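Local coordinates for protein putative mandelate racemase (Salmonella typhimurium, PDB 2O56) that binds magnesium in the manner of the enolase superfamily and may be a hydro-lyase (dehydratase), although its substrate is not established, at residues 75-78 and 79-83; 226-229 and 230-234; 385-388 and 389-392. All coordinates share one frame; numbering follows the deposited sequence.

Contact 1 (75-78 and 79-83)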
loop_
_atom_site.group_PDB
_atom_site.type_symbol
_atom_site.label_atom_id
_atom_site.label_comp_id
_atom_site.label_asym_id
_atom_site.label_seq_id
_atom_site.Cartn_x
_atom_site.Cartn_y
_atom_site.Cartn_z
ATOM N N GLU A 75 -19.827 22.160 -22.730
ATOM C CA GLU A 75 -19.680 21.374 -21.491
ATOM C C GLU A 75 -20.886 20.465 -21.309
ATOM O O GLU A 75 -20.753 19.274 -21.036
ATOM C CB GLU A 75 -19.543 22.284 -20.262
ATOM C CG GLU A 75 -18.165 22.975 -20.096
ATOM C CD GLU A 75 -17.046 22.053 -19.598
ATOM O OE1 GLU A 75 -17.327 20.949 -19.116
ATOM O OE2 GLU A 75 -15.856 22.433 -19.684
ATOM N N ALA A 76 -22.069 21.039 -21.480
ATOM C CA ALA A 76 -23.314 20.280 -21.352
ATOM C C ALA A 76 -23.448 19.224 -22.438
ATOM O O ALA A 76 -23.944 18.142 -22.177
ATOM C CB ALA A 76 -24.515 21.221 -21.362
ATOM N N ILE A 77 -23.002 19.532 -23.653
ATOM C CA ILE A 77 -23.133 18.581 -24.743
ATOM C C ILE A 77 -22.146 17.421 -24.511
ATOM O O ILE A 77 -22.502 16.265 -24.694
ATOM C CB ILE A 77 -22.933 19.248 -26.131
ATOM C CG1 ILE A 77 -24.184 20.036 -26.527
ATOM C CG2 ILE A 77 -22.587 18.213 -27.216
ATOM C CD1 ILE A 77 -23.909 21.230 -27.431
ATOM N N TRP A 78 -20.925 17.738 -24.079
ATOM C CA TRP A 78 -19.935 16.692 -23.773
ATOM C C TRP A 78 -20.488 15.707 -22.725
ATOM O O TRP A 78 -20.462 14.490 -22.908
ATOM C CB TRP A 78 -18.604 17.301 -23.312
ATOM C CG TRP A 78 -17.443 16.335 -23.555
ATOM C CD1 TRP A 78 -16.655 16.270 -24.653
ATOM C CD2 TRP A 78 -17.026 15.260 -22.700
ATOM N NE1 TRP A 78 -15.731 15.252 -24.531
ATOM C CE2 TRP A 78 -15.929 14.617 -23.334
ATOM C CE3 TRP A 78 -17.440 14.806 -21.451
ATOM C CZ2 TRP A 78 -15.271 13.510 -22.768
ATOM C CZ3 TRP A 78 -16.766 13.711 -20.879
ATOM C CH2 TRP A 78 -15.698 13.085 -21.535
ATOM N N GLU A 79 -21.038 16.244 -21.647
ATOM C CA GLU A 79 -21.526 15.414 -20.561
ATOM C C GLU A 79 -22.798 14.653 -20.959
ATOM O O GLU A 79 -23.062 13.580 -20.441
ATOM C CB GLU A 79 -21.764 16.276 -19.311
ATOM C CG GLU A 79 -22.188 15.494 -18.063
ATOM C CD GLU A 79 -21.020 14.972 -17.224
ATOM O OE1 GLU A 79 -19.847 15.050 -17.663
ATOM O OE2 GLU A 79 -21.286 14.489 -16.106
ATOM N N LYS A 80 -23.588 15.206 -21.874
ATOM C CA LYS A 80 -24.695 14.451 -22.449
ATOM C C LYS A 80 -24.200 13.271 -23.264
ATOM O O LYS A 80 -24.757 12.176 -23.189
ATOM C CB LYS A 80 -25.574 15.348 -23.328
ATOM C CG LYS A 80 -26.920 14.729 -23.678
ATOM C CD LYS A 80 -27.677 15.625 -24.678
ATOM C CE LYS A 80 -28.871 14.865 -25.267
ATOM N NZ LYS A 80 -29.808 15.746 -26.015
ATOM N N MET A 81 -23.148 13.490 -24.053
ATOM C CA MET A 81 -22.570 12.388 -24.817
ATOM C C MET A 81 -21.991 11.308 -23.896
ATOM O O MET A 81 -22.088 10.096 -24.188
ATOM C CB MET A 81 -21.568 12.901 -25.842
ATOM C CG MET A 81 -22.222 13.759 -26.962
ATOM S SD MET A 81 -21.088 13.985 -28.340
ATOM C CE MET A 81 -19.861 15.158 -27.714
ATOM N N LEU A 82 -21.414 11.742 -22.775
ATOM C CA LEU A 82 -20.921 10.805 -21.760
ATOM C C LEU A 82 -22.060 10.047 -21.079
ATOM O O LEU A 82 -21.994 8.833 -20.960
ATOM C CB LEU A 82 -20.073 11.518 -20.703
ATOM C CG LEU A 82 -19.576 10.679 -19.514
ATOM C CD1 LEU A 82 -18.720 9.532 -19.969
ATOM C CD2 LEU A 82 -18.829 11.540 -18.484
ATOM N N LYS A 83 -23.092 10.776 -20.649
ATOM C CA LYS A 83 -24.041 10.304 -19.607
ATOM C C LYS A 83 -25.387 9.802 -20.127
ATOM O O LYS A 83 -26.056 9.016 -19.446
ATOM C CB LYS A 83 -24.328 11.393 -18.565
ATOM C CG LYS A 83 -23.162 11.723 -17.598
ATOM C CD LYS A 83 -22.775 10.497 -16.771
ATOM C CE LYS A 83 -21.633 10.809 -15.790
ATOM N NZ LYS A 83 -22.058 11.798 -14.775
#

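Contact 2 (226-229 and 230-234)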
loop_
_atom_site.group_PDB
_atom_site.type_symbol
_atom_site.label_atom_id
_atom_site.label_comp_id
_atom_site.label_asym_id
_atom_site.label_seq_id
_atom_site.Cartn_x
_atom_site.Cartn_y
_atom_site.Cartn_z
ATOM N N THR A 226 5.331 -4.293 -29.177
ATOM C CA THR A 226 6.007 -5.006 -28.108
ATOM C C THR A 226 5.041 -5.240 -26.929
ATOM O O THR A 226 3.980 -4.595 -26.832
ATOM C CB THR A 226 7.215 -4.201 -27.594
ATOM O OG1 THR A 226 6.870 -2.809 -27.538
ATOM C CG2 THR A 226 8.433 -4.376 -28.524
ATOM N N ASP A 227 5.403 -6.169 -26.045
ATOM C CA ASP A 227 4.735 -6.259 -24.752
ATOM C C ASP A 227 5.700 -5.808 -23.654
ATOM O O ASP A 227 6.787 -5.304 -23.953
ATOM C CB ASP A 227 4.119 -7.659 -24.525
ATOM C CG ASP A 227 5.168 -8.752 -24.248
ATOM O OD1 ASP A 227 6.383 -8.501 -24.399
ATOM O OD2 ASP A 227 4.769 -9.888 -23.890
ATOM N N THR A 228 5.320 -5.995 -22.395
ATOM C CA THR A 228 6.152 -5.563 -21.264
ATOM C C THR A 228 7.581 -6.114 -21.327
ATOM O O THR A 228 8.540 -5.366 -21.211
ATOM C CB THR A 228 5.506 -5.945 -19.919
ATOM O OG1 THR A 228 4.197 -5.385 -19.872
ATOM C CG2 THR A 228 6.318 -5.403 -18.733
ATOM N N THR A 229 7.714 -7.412 -21.553
ATOM C CA THR A 229 9.040 -8.040 -21.573
ATOM C C THR A 229 9.970 -7.518 -22.676
ATOM O O THR A 229 11.095 -7.117 -22.403
ATOM C CB THR A 229 8.914 -9.575 -21.565
ATOM O OG1 THR A 229 8.083 -9.942 -20.459
ATOM C CG2 THR A 229 10.287 -10.251 -21.390
ATOM N N SER A 230 9.492 -7.512 -23.912
ATOM C CA SER A 230 10.275 -7.008 -25.037
ATOM C C SER A 230 10.484 -5.497 -25.030
ATOM O O SER A 230 11.515 -5.020 -25.494
ATOM C CB SER A 230 9.642 -7.430 -26.363
ATOM O OG SER A 230 8.252 -7.136 -26.388
ATOM N N ALA A 231 9.511 -4.731 -24.534
ATOM C CA ALA A 231 9.694 -3.279 -24.395
ATOM C C ALA A 231 10.845 -2.989 -23.434
ATOM O O ALA A 231 11.665 -2.089 -23.673
ATOM C CB ALA A 231 8.392 -2.600 -23.882
ATOM N N ILE A 232 10.906 -3.749 -22.346
ATOM C CA ILE A 232 12.024 -3.640 -21.401
ATOM C C ILE A 232 13.360 -4.066 -22.013
ATOM O O ILE A 232 14.364 -3.399 -21.820
ATOM C CB ILE A 232 11.754 -4.383 -20.077
ATOM C CG1 ILE A 232 10.664 -3.641 -19.276
ATOM C CG2 ILE A 232 13.048 -4.514 -19.238
ATOM C CD1 ILE A 232 10.011 -4.505 -18.194
ATOM N N GLN A 233 13.356 -5.166 -22.760
ATOM C CA GLN A 233 14.583 -5.677 -23.396
ATOM C C GLN A 233 15.155 -4.602 -24.332
ATOM O O GLN A 233 16.328 -4.242 -24.245
ATOM C CB GLN A 233 14.242 -6.945 -24.186
ATOM C CG GLN A 233 15.445 -7.847 -24.455
ATOM C CD GLN A 233 15.077 -9.085 -25.261
ATOM O OE1 GLN A 233 13.965 -9.603 -25.166
ATOM N NE2 GLN A 233 16.017 -9.551 -26.077
ATOM N N PHE A 234 14.292 -4.063 -25.190
ATOM C CA PHE A 234 14.685 -3.027 -26.129
ATOM C C PHE A 234 15.080 -1.712 -25.475
ATOM O O PHE A 234 16.103 -1.117 -25.830
ATOM C CB PHE A 234 13.607 -2.794 -27.187
ATOM C CG PHE A 234 14.076 -1.926 -28.311
ATOM C CD1 PHE A 234 15.134 -2.342 -29.125
ATOM C CD2 PHE A 234 13.503 -0.680 -28.531
ATOM C CE1 PHE A 234 15.592 -1.540 -30.151
ATOM C CE2 PHE A 234 13.956 0.128 -29.565
ATOM C CZ PHE A 234 15.006 -0.310 -30.376
#

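Contact 3 (385-388 and 389-392)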
loop_
_atom_site.group_PDB
_atom_site.type_symbol
_atom_site.label_atom_id
_atom_site.label_comp_id
_atom_site.label_asym_id
_atom_site.label_seq_id
_atom_site.Cartn_x
_atom_site.Cartn_y
_atom_site.Cartn_z
ATOM N N LEU A 385 -12.742 22.227 -44.623
ATOM C CA LEU A 385 -12.657 21.505 -45.898
ATOM C C LEU A 385 -13.006 22.464 -47.041
ATOM O O LEU A 385 -13.795 23.398 -46.855
ATOM C CB LEU A 385 -13.640 20.335 -45.897
ATOM C CG LEU A 385 -13.388 19.121 -45.002
ATOM C CD1 LEU A 385 -14.503 18.141 -45.257
ATOM C CD2 LEU A 385 -12.028 18.489 -45.314
ATOM N N THR A 386 -12.437 22.232 -48.216
ATOM C CA THR A 386 -12.797 23.050 -49.395
ATOM C C THR A 386 -14.147 22.619 -49.925
ATOM O O THR A 386 -14.545 21.465 -49.723
ATOM C CB THR A 386 -11.803 22.872 -50.549
ATOM O OG1 THR A 386 -11.861 21.520 -51.011
ATOM C CG2 THR A 386 -10.400 23.212 -50.123
ATOM N N GLU A 387 -14.826 23.522 -50.639
ATOM C CA GLU A 387 -16.092 23.195 -51.310
ATOM C C GLU A 387 -15.978 22.001 -52.261
ATOM O O GLU A 387 -16.879 21.162 -52.331
ATOM C CB GLU A 387 -16.641 24.411 -52.071
ATOM C CG GLU A 387 -17.269 25.488 -51.182
ATOM C CD GLU A 387 -18.462 24.985 -50.381
ATOM O OE1 GLU A 387 -19.253 24.165 -50.908
ATOM O OE2 GLU A 387 -18.613 25.419 -49.220
ATOM N N GLU A 388 -14.859 21.938 -52.978
ATOM C CA GLU A 388 -14.584 20.866 -53.944
ATOM C C GLU A 388 -14.498 19.481 -53.292
ATOM O O GLU A 388 -15.064 18.507 -53.792
ATOM C CB GLU A 388 -13.278 21.162 -54.687
ATOM C CG GLU A 388 -12.894 20.111 -55.724
ATOM C CD GLU A 388 -11.812 20.583 -56.687
ATOM O OE1 GLU A 388 -11.488 21.793 -56.685
ATOM O OE2 GLU A 388 -11.285 19.742 -57.449
ATOM N N THR A 389 -13.765 19.406 -52.184
ATOM C CA THR A 389 -13.687 18.200 -51.376
ATOM C C THR A 389 -15.074 17.790 -50.861
ATOM O O THR A 389 -15.465 16.619 -50.952
ATOM C CB THR A 389 -12.655 18.375 -50.231
ATOM O OG1 THR A 389 -11.343 18.552 -50.800
ATOM C CG2 THR A 389 -12.622 17.155 -49.331
ATOM N N MET A 390 -15.827 18.757 -50.351
ATOM C CA MET A 390 -17.138 18.452 -49.803
ATOM C C MET A 390 -18.123 17.962 -50.856
ATOM O O MET A 390 -18.934 17.070 -50.590
ATOM C CB MET A 390 -17.673 19.643 -49.047
ATOM C CG MET A 390 -16.885 19.928 -47.770
ATOM S SD MET A 390 -17.800 21.004 -46.646
ATOM C CE MET A 390 -17.350 22.633 -47.261
ATOM N N LYS A 391 -18.028 18.531 -52.055
ATOM C CA LYS A 391 -18.841 18.110 -53.204
ATOM C C LYS A 391 -18.657 16.645 -53.561
ATOM O O LYS A 391 -19.631 15.968 -53.848
ATOM C CB LYS A 391 -18.542 18.986 -54.427
ATOM C CG LYS A 391 -19.713 19.825 -54.896
ATOM C CD LYS A 391 -19.420 21.314 -54.776
ATOM C CE LYS A 391 -20.164 21.938 -53.605
ATOM N NZ LYS A 391 -19.609 21.529 -52.278
ATOM N N LYS A 392 -17.415 16.155 -53.535
ATOM C CA LYS A 392 -17.130 14.781 -53.959
ATOM C C LYS A 392 -16.936 13.755 -52.829
ATOM O O LYS A 392 -16.509 12.629 -53.074
ATOM C CB LYS A 392 -15.959 14.738 -54.958
ATOM C CG LYS A 392 -14.612 15.161 -54.418
ATOM C CD LYS A 392 -13.493 14.803 -55.397
ATOM C CE LYS A 392 -12.114 15.078 -54.790
ATOM N NZ LYS A 392 -11.573 16.424 -55.156
#

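Contact 1 (75-78 and 79-83)
Trp78 and Leu82 meet one turn apart on the alpha-helix 74-83, in the N-terminal domain of this enolase-superfamily protein. Four i to i+4 backbone bonds carry the helix through this turn: Glu79 N to Glu75 O, Lys80 N to Ala76 O, Met81 N to Ile77 O, and Leu82 N to Trp78 O at 2.9 Å.

Two apolar pairs lie over that backbone. The six-membered ring of Trp78 reaches Leu82 obliquely, CZ3 of Trp78 lying 3.8 Å from CD2 of Leu82. Trp277 packs edge-to-face with the indole, and Trp78 NE1 donates to Gly301 O, which would help hold the ring's rotation. Ile77 presents its CG2 branch to Met81: the thioether turns at its last torsion (chi3 -73°), bringing CE of Met81 within 4.1 Å of CG2 of Ile77. Met99 and Leu106 of helix 93-114 cover this side.

The carboxylates find partners along the chain and beyond it. Glu75 pairs with Lys308 and with Lys307 of a second subunit, tying the helix into the assembly. Glu79 bends at chi2 (88°); His314 of that subunit bonds weakly to its OE2, and Lys83 NZ forms a salt bridge 3.1 Å from Glu79 OE2, approaching from above the carboxylate plane.

Contact 2 (226-229 and 230-234)
Ser230 OG is gripped by two groups: it accepts from Asp227 N at 3.0 Å, and it is also hydrogen-bonded to Leu189 O outside the turn. The first of these bonds is half of a capping box at the start of helix 228-238, which belongs to a beta-alpha-beta unit of the enolase-type barrel. The other half runs back from the helix: Ser230 N donates to OD1 of Asp227, the N-cap residue, over 3.3 Å and almost straight (175° at the hydrogen). Asp227 can reach because its CG stands between its own N and carbonyl carbon (chi1 73°), folding the carboxylate over the first turn. Gly191 N gives OD1 a further bond, so the loop at 189-191 holds both side chains of the box.

Ahead of the cap, Thr226 lays its CB and CG2 against the serine, CG2 of Thr226 being 3.5 Å from OG of Ser230. Its hydroxyl is bonded to Pro249 O, and its side chain is about 8 Å from that of the magnesium ligand Glu221, which places this cap near the metal site without making it part of it.

Backbone bonds take over at Ala231 N to Asp227 O (2.8 Å). On the flank facing helix 255-264, Thr228 and Ile232 run side by side, pointing the same way, with CG2 of Thr228 3.8 Å from CD1 of Ile232.

Contact 3 (385-388 and 389-392)
Thr386 and Thr389 meet at about a right angle at the N-terminus of the short helix 387-392, with their hydroxyl oxygens, OG1 of Thr386 and OG1 of Thr389, 3.0 Å apart. Thr386 is the N-cap. Its OG1 lies between the backbone N and carbonyl carbon (chi1 64°), from where it accepts from Thr389 N at 3.1 Å, nearly straight at 165°. The Thr389 hydroxyl also has Thr361 O within weak hydrogen-bonding range.

Glu387 and Lys391 cross obliquely on the exposed side. The lysine folds back through three successive bends, chi2 to chi4, and brings its ammonium over the preceding turn. There NZ of Lys391 bonds both to O of Glu387 (2.8 Å) and to OE1 of the same residue (3.0 Å), the latter a salt bridge in which OE1 is met on the anti side, somewhat out of the carboxylate plane. The carbonyl of Glu387 therefore accepts twice from one residue, because Lys391 N reaches it as well, from the opposite face of its plane.

Met390 slants across both Leu385 and Glu387. Its CG packs 3.8 Å from CB of Leu385, while a bend at chi3 carries its methyl CE to 3.6 Å from OE2 of Glu387 and also close to Leu385 O. That carbonyl oxygen is buried here without a polar partner. Glu388 and Lys392 cross more loosely, OE2 of Glu388 remaining 4.0 Å from NZ of Lys392, beyond a salt bridge.

The turn thus has a charged outer side, and an apolar inner one made with Leu385 just ahead of the helix. Leu385 and Met390 rest on the antiparallel sheet of the N-terminal domain, touching Val29 and Lys31 of strand 28-34 and Phe41 of strand 39-44, just before the chain enters strand 395-398 at that sheet's edge.

From the N terminus the chain passes through contact 1 (75-78 and 79-83) in helix 74-83, then contact 2 (226-229 and 230-234), and finally contact 3 (385-388 and 389-392) near the C terminus. Each is a local helical turn that closes no long loop, and they follow in series, neither nesting nor crossing. Contact 1 sets helix 74-83 of the N-terminal domain against helices 277-286 and 302-314 of the barrel; contact 2 caps a barrel helix, and their centres are 38 Å apart. Contact 3 returns the chain to the N-terminal sheet, its centre 30 Å from that of contact 1. Contacts 2 and 3 lie on opposite sides of the chain's centre, 45 Å apart between centres.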